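Local coordinates for protein octaprenyl-diphosphate synthase (Roseobacter denitrificans, PDB 4JXN) that probably makes all-trans-octaprenyl diphosphate from farnesyl diphosphate and five isopentenyl diphosphates with magnesium, supplying the precursor of the ubiquinone and menaquinone side chain, at residues Ala284-Lys288 and His289-Thr293; Val134-Ser138 and Leu139-Asp143. All blocks are in the same frame, centred on the assembly; numbering follows the deposited sequence.

Contact 1: Ala284-Lys288 and His289-Thr293; sequences ALLHK and HAALT
Ala290, a non-glycine residue with positive phi (54°), ends helix 278-288, and Ala290 N bonds to His287 O at 3.0 Å. That donor stands well above the carbonyl plane, while Ala291 N makes a shorter and nearly straight bond to Leu286 O (2.8 Å, N-H...O 172°). Just before them, His289 N reaches Leu285 O at 3.1 Å with a more bent geometry and adds a weak bond to Leu286 O, which thereby takes two donors. The bond from Ala291 encloses the one from Ala290, the nested pair of a Schellman motif with Ala290 as the C-prime residue; it closes helix 278-288 and sends the chain directly into helix 291-309 of this all-helical prenyltransferase fold. The apolar contact that accompanies it runs from Leu286 CD2 to Ala291 CB (3.9 Å), with Leu286 CD1 meeting Leu292 CD2 on the same leucine's other branch. Phe226 packs against both leucines, and helix 248-254 borders them through Ala253 and Pro249. On the more exposed flank, CD1 of Leu292 comes obliquely to the His287 ring, 3.6 Å from CE1. Lys288 and His289 run side by side: CG anti to the backbone N (chi1 -175°) starts a lysine chain extended as far as CE and bent only at the last torsion, its CD 4.0 Å above one face of the His289 ring, offset toward its rim. NE2 of that imidazole is hydrogen-bonded to Glu261 on helix 259-270, and Lys288 NZ forms a long, weak ion pair with the same carboxylate.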
loop_
_atom_site.group_PDB
_atom_site.type_symbol
_atom_site.label_atom_id
_atom_site.label_comp_id
_atom_site.label_asym_id
_atom_site.label_seq_id
_atom_site.Cartn_x
_atom_site.Cartn_y
_atom_site.Cartn_z
ATOM N N ALA A 284 20.696 33.929 6.611
ATOM C CA ALA A 284 21.322 35.115 6.024
ATOM C C ALA A 284 21.449 34.996 4.495
ATOM O O ALA A 284 21.192 35.955 3.775
ATOM C CB ALA A 284 22.696 35.343 6.643
ATOM N N LEU A 285 21.877 33.822 4.020
ATOM C CA LEU A 285 22.025 33.557 2.591
ATOM C C LEU A 285 20.670 33.573 1.874
ATOM O O LEU A 285 20.578 34.033 0.737
ATOM C CB LEU A 285 22.760 32.227 2.339
ATOM C CG LEU A 285 24.205 32.155 2.853
ATOM C CD1 LEU A 285 24.812 30.789 2.591
ATOM C CD2 LEU A 285 25.066 33.258 2.257
ATOM N N LEU A 286 19.620 33.109 2.547
ATOM C CA LEU A 286 18.265 33.155 1.968
ATOM C C LEU A 286 17.879 34.579 1.730
ATOM O O LEU A 286 17.412 34.927 0.634
ATOM C CB LEU A 286 17.203 32.530 2.884
ATOM C CG LEU A 286 17.315 31.031 3.164
ATOM C CD1 LEU A 286 16.120 30.540 3.969
ATOM C CD2 LEU A 286 17.444 30.256 1.867
ATOM N N HIS A 287 18.064 35.401 2.765
ATOM C CA HIS A 287 17.707 36.826 2.684
ATOM C C HIS A 287 18.574 37.542 1.651
ATOM O O HIS A 287 18.065 38.285 0.813
ATOM C CB HIS A 287 17.805 37.508 4.054
ATOM C CG HIS A 287 16.764 37.048 5.023
ATOM N ND1 HIS A 287 15.414 37.142 4.762
ATOM C CD2 HIS A 287 16.871 36.461 6.238
ATOM C CE1 HIS A 287 14.735 36.644 5.778
ATOM N NE2 HIS A 287 15.595 36.224 6.687
ATOM N N LYS A 288 19.873 37.265 1.695
ATOM C CA LYS A 288 20.855 37.830 0.761
ATOM C C LYS A 288 20.395 37.669 -0.670
ATOM O O LYS A 288 20.573 38.564 -1.484
ATOM C CB LYS A 288 22.193 37.112 0.947
ATOM C CG LYS A 288 23.365 37.652 0.149
ATOM C CD LYS A 288 24.577 36.745 0.358
ATOM C CE LYS A 288 25.833 37.280 -0.311
ATOM N NZ LYS A 288 25.694 37.449 -1.785
ATOM N N HIS A 289 19.791 36.521 -0.958
ATOM C CA HIS A 289 19.405 36.166 -2.310
ATOM C C HIS A 289 17.906 36.273 -2.571
ATOM O O HIS A 289 17.427 35.708 -3.548
ATOM C CB HIS A 289 19.862 34.729 -2.607
ATOM C CG HIS A 289 21.343 34.565 -2.650
ATOM N ND1 HIS A 289 22.153 35.345 -3.447
ATOM C CD2 HIS A 289 22.163 33.701 -2.008
ATOM C CE1 HIS A 289 23.409 34.973 -3.287
ATOM N NE2 HIS A 289 23.442 33.979 -2.419
ATOM N N ALA A 290 17.179 36.967 -1.698
ATOM C CA ALA A 290 15.722 37.150 -1.812
ATOM C C ALA A 290 14.954 35.828 -1.951
ATOM O O ALA A 290 13.953 35.746 -2.660
ATOM C CB ALA A 290 15.401 38.082 -2.981
ATOM N N ALA A 291 15.425 34.789 -1.277
ATOM C CA ALA A 291 14.898 33.449 -1.509
ATOM C C ALA A 291 13.532 33.265 -0.890
ATOM O O ALA A 291 12.766 32.422 -1.336
ATOM C CB ALA A 291 15.847 32.403 -0.971
ATOM N N LEU A 292 13.227 34.048 0.138
ATOM C CA LEU A 292 11.975 33.885 0.831
ATOM C C LEU A 292 10.912 34.726 0.158
ATOM O O LEU A 292 9.845 34.221 -0.126
ATOM C CB LEU A 292 12.101 34.194 2.323
ATOM C CG LEU A 292 12.946 33.171 3.109
ATOM C CD1 LEU A 292 13.246 33.681 4.509
ATOM C CD2 LEU A 292 12.262 31.813 3.173
ATOM N N THR A 293 11.217 35.981 -0.131
ATOM C CA THR A 293 10.274 36.870 -0.830
ATOM C C THR A 293 9.834 36.245 -2.149
ATOM O O THR A 293 8.667 36.267 -2.535
ATOM C CB THR A 293 10.945 38.204 -1.200
ATOM O OG1 THR A 293 12.213 38.304 -0.546
ATOM C CG2 THR A 293 10.061 39.379 -0.829
#

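Contact 2: Val134-Ser138 and Leu139-Asp143; sequences VETGS and LRVLD
Ser138 and Val141 meet at the first turn of helix 139-162, the serine hydroxyl lying against both the amide and a methyl of the valine. A chi1 of 173° swings OG away from the serine's N and over the first turn, where it accepts a long, weak but fairly straight bond from Val141 N (3.3 Å, N-H...O 166°) and sits 3.4 Å from Val141 CG1. This makes Ser138 the N-cap. The other valine methyl, CG2, is 3.4 Å from Ser138 O and also approaches Thr136 OG1, the two side chains crossing at a slant. Thr136 OG1 is hydrogen-bonded to Met133 O and receives a weak bond from Ser138 N, linking the end of helix 116-134 to the cap. Ser138 O accepts a weak bond from Leu142 N (3.4 Å) while Leu142 CD1 lies 3.2 Å from it; CD2 of that leucine meets Val134 CG2 at 4.1 Å. Val134 opens a type I turn that ends at Gly137, whose positive phi takes the chain out of the preceding helix. Val141 also packs on helix 170-196, and Leu139 meets Leu139 of the second subunit. A water accepts from Arg140 N at 3.0 Å and makes a weak bond with Ser138 OG. The first-turn amides of Val141 and Arg140, which no preceding helical turn can serve, are thus met by a hydroxyl and a water, and the bonds from Val141 and Leu142 are long and weak.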
loop_
_atom_site.group_PDB
_atom_site.type_symbol
_atom_site.label_atom_id
_atom_site.label_comp_id
_atom_site.label_asym_id
_atom_site.label_seq_id
_atom_site.Cartn_x
_atom_site.Cartn_y
_atom_site.Cartn_z
ATOM N N VAL A 134 -13.943 1.016 -4.668
ATOM C CA VAL A 134 -14.541 -0.044 -5.490
ATOM C C VAL A 134 -16.051 -0.071 -5.289
ATOM O O VAL A 134 -16.816 -0.241 -6.246
ATOM C CB VAL A 134 -13.947 -1.442 -5.168
ATOM C CG1 VAL A 134 -14.802 -2.561 -5.768
ATOM C CG2 VAL A 134 -12.520 -1.543 -5.683
ATOM N N GLU A 135 -16.475 0.104 -4.041
ATOM C CA GLU A 135 -17.901 0.136 -3.726
ATOM C C GLU A 135 -18.683 1.234 -4.458
ATOM O O GLU A 135 -19.905 1.146 -4.554
ATOM C CB GLU A 135 -18.102 0.264 -2.215
ATOM C CG GLU A 135 -17.734 -0.999 -1.448
ATOM C CD GLU A 135 -17.368 -0.732 0.000
ATOM O OE1 GLU A 135 -16.471 -1.426 0.524
ATOM O OE2 GLU A 135 -17.972 0.171 0.618
ATOM N N THR A 136 -17.993 2.250 -4.981
ATOM C CA THR A 136 -18.662 3.373 -5.664
ATOM C C THR A 136 -19.118 3.007 -7.055
ATOM O O THR A 136 -19.883 3.741 -7.669
ATOM C CB THR A 136 -17.753 4.630 -5.774
ATOM O OG1 THR A 136 -16.650 4.381 -6.656
ATOM C CG2 THR A 136 -17.226 5.028 -4.419
ATOM N N GLY A 137 -18.594 1.900 -7.575
ATOM C CA GLY A 137 -18.930 1.434 -8.917
ATOM C C GLY A 137 -18.309 2.189 -10.082
ATOM O O GLY A 137 -18.626 1.896 -11.243
ATOM N N SER A 138 -17.419 3.144 -9.799
ATOM C CA SER A 138 -16.890 4.024 -10.848
ATOM C C SER A 138 -15.442 3.710 -11.184
ATOM O O SER A 138 -14.524 3.893 -10.366
ATOM C CB SER A 138 -17.034 5.501 -10.456
ATOM O OG SER A 138 -16.383 6.341 -11.405
ATOM N N LEU A 139 -15.239 3.244 -12.409
ATOM C CA LEU A 139 -13.910 2.880 -12.847
ATOM C C LEU A 139 -13.080 4.141 -13.054
ATOM O O LEU A 139 -11.887 4.171 -12.720
ATOM C CB LEU A 139 -13.986 2.021 -14.100
ATOM C CG LEU A 139 -14.608 0.650 -13.820
ATOM C CD1 LEU A 139 -15.259 0.070 -15.072
ATOM C CD2 LEU A 139 -13.558 -0.298 -13.258
ATOM N N ARG A 140 -13.735 5.179 -13.573
ATOM C CA ARG A 140 -13.094 6.474 -13.780
ATOM C C ARG A 140 -12.412 7.014 -12.516
ATOM O O ARG A 140 -11.255 7.437 -12.582
ATOM C CB ARG A 140 -14.104 7.498 -14.290
ATOM C CG ARG A 140 -13.475 8.819 -14.710
ATOM C CD ARG A 140 -13.558 9.080 -16.203
ATOM N NE ARG A 140 -13.639 10.517 -16.445
ATOM C CZ ARG A 140 -14.750 11.227 -16.282
ATOM N NH1 ARG A 140 -15.863 10.624 -15.903
ATOM N NH2 ARG A 140 -14.752 12.530 -16.507
ATOM N N VAL A 141 -13.114 7.011 -11.373
ATOM C CA VAL A 141 -12.510 7.544 -10.122
ATOM C C VAL A 141 -11.390 6.633 -9.628
ATOM O O VAL A 141 -10.448 7.083 -8.960
ATOM C CB VAL A 141 -13.507 7.782 -8.939
ATOM C CG1 VAL A 141 -14.751 8.539 -9.390
ATOM C CG2 VAL A 141 -13.871 6.497 -8.215
ATOM N N LEU A 142 -11.528 5.345 -9.930
ATOM C CA LEU A 142 -10.538 4.340 -9.561
ATOM C C LEU A 142 -9.286 4.591 -10.353
ATOM O O LEU A 142 -8.178 4.564 -9.809
ATOM C CB LEU A 142 -11.065 2.926 -9.840
ATOM C CG LEU A 142 -12.006 2.404 -8.749
ATOM C CD1 LEU A 142 -12.980 1.349 -9.259
ATOM C CD2 LEU A 142 -11.176 1.866 -7.589
ATOM N N ASP A 143 -9.461 4.847 -11.646
ATOM C CA ASP A 143 -8.337 5.230 -12.471
ATOM C C ASP A 143 -7.667 6.457 -11.881
ATOM O O ASP A 143 -6.454 6.484 -11.729
ATOM C CB ASP A 143 -8.756 5.527 -13.905
ATOM C CG ASP A 143 -7.596 5.415 -14.892
ATOM O OD1 ASP A 143 -6.912 4.367 -14.912
ATOM O OD2 ASP A 143 -7.375 6.372 -15.661
HETATM O O HOH W 1 -16.567 4.653 -14.404
#

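Overall arrangement
Both contacts are short connections between consecutive helices, each partly buried, and they lie on opposite sides of the chain's centre, their own centres about 46 Å apart. Contact 1 terminates one helix and leads into helix 291-309, its hydrogen bonds across the segments all main-chain, whereas contact 2 starts helix 139-162 with a water-assisted side-chain hydroxyl and one weak main-chain bond. They share no helix. Contact 1 is met by no other chain of the assembly and packs on helices 248-254 and 259-270, while contact 2 borders the second subunit as well as helices 75-94 and 170-196. In each the buried members are mostly apolar, though contact 2 also buries Thr136.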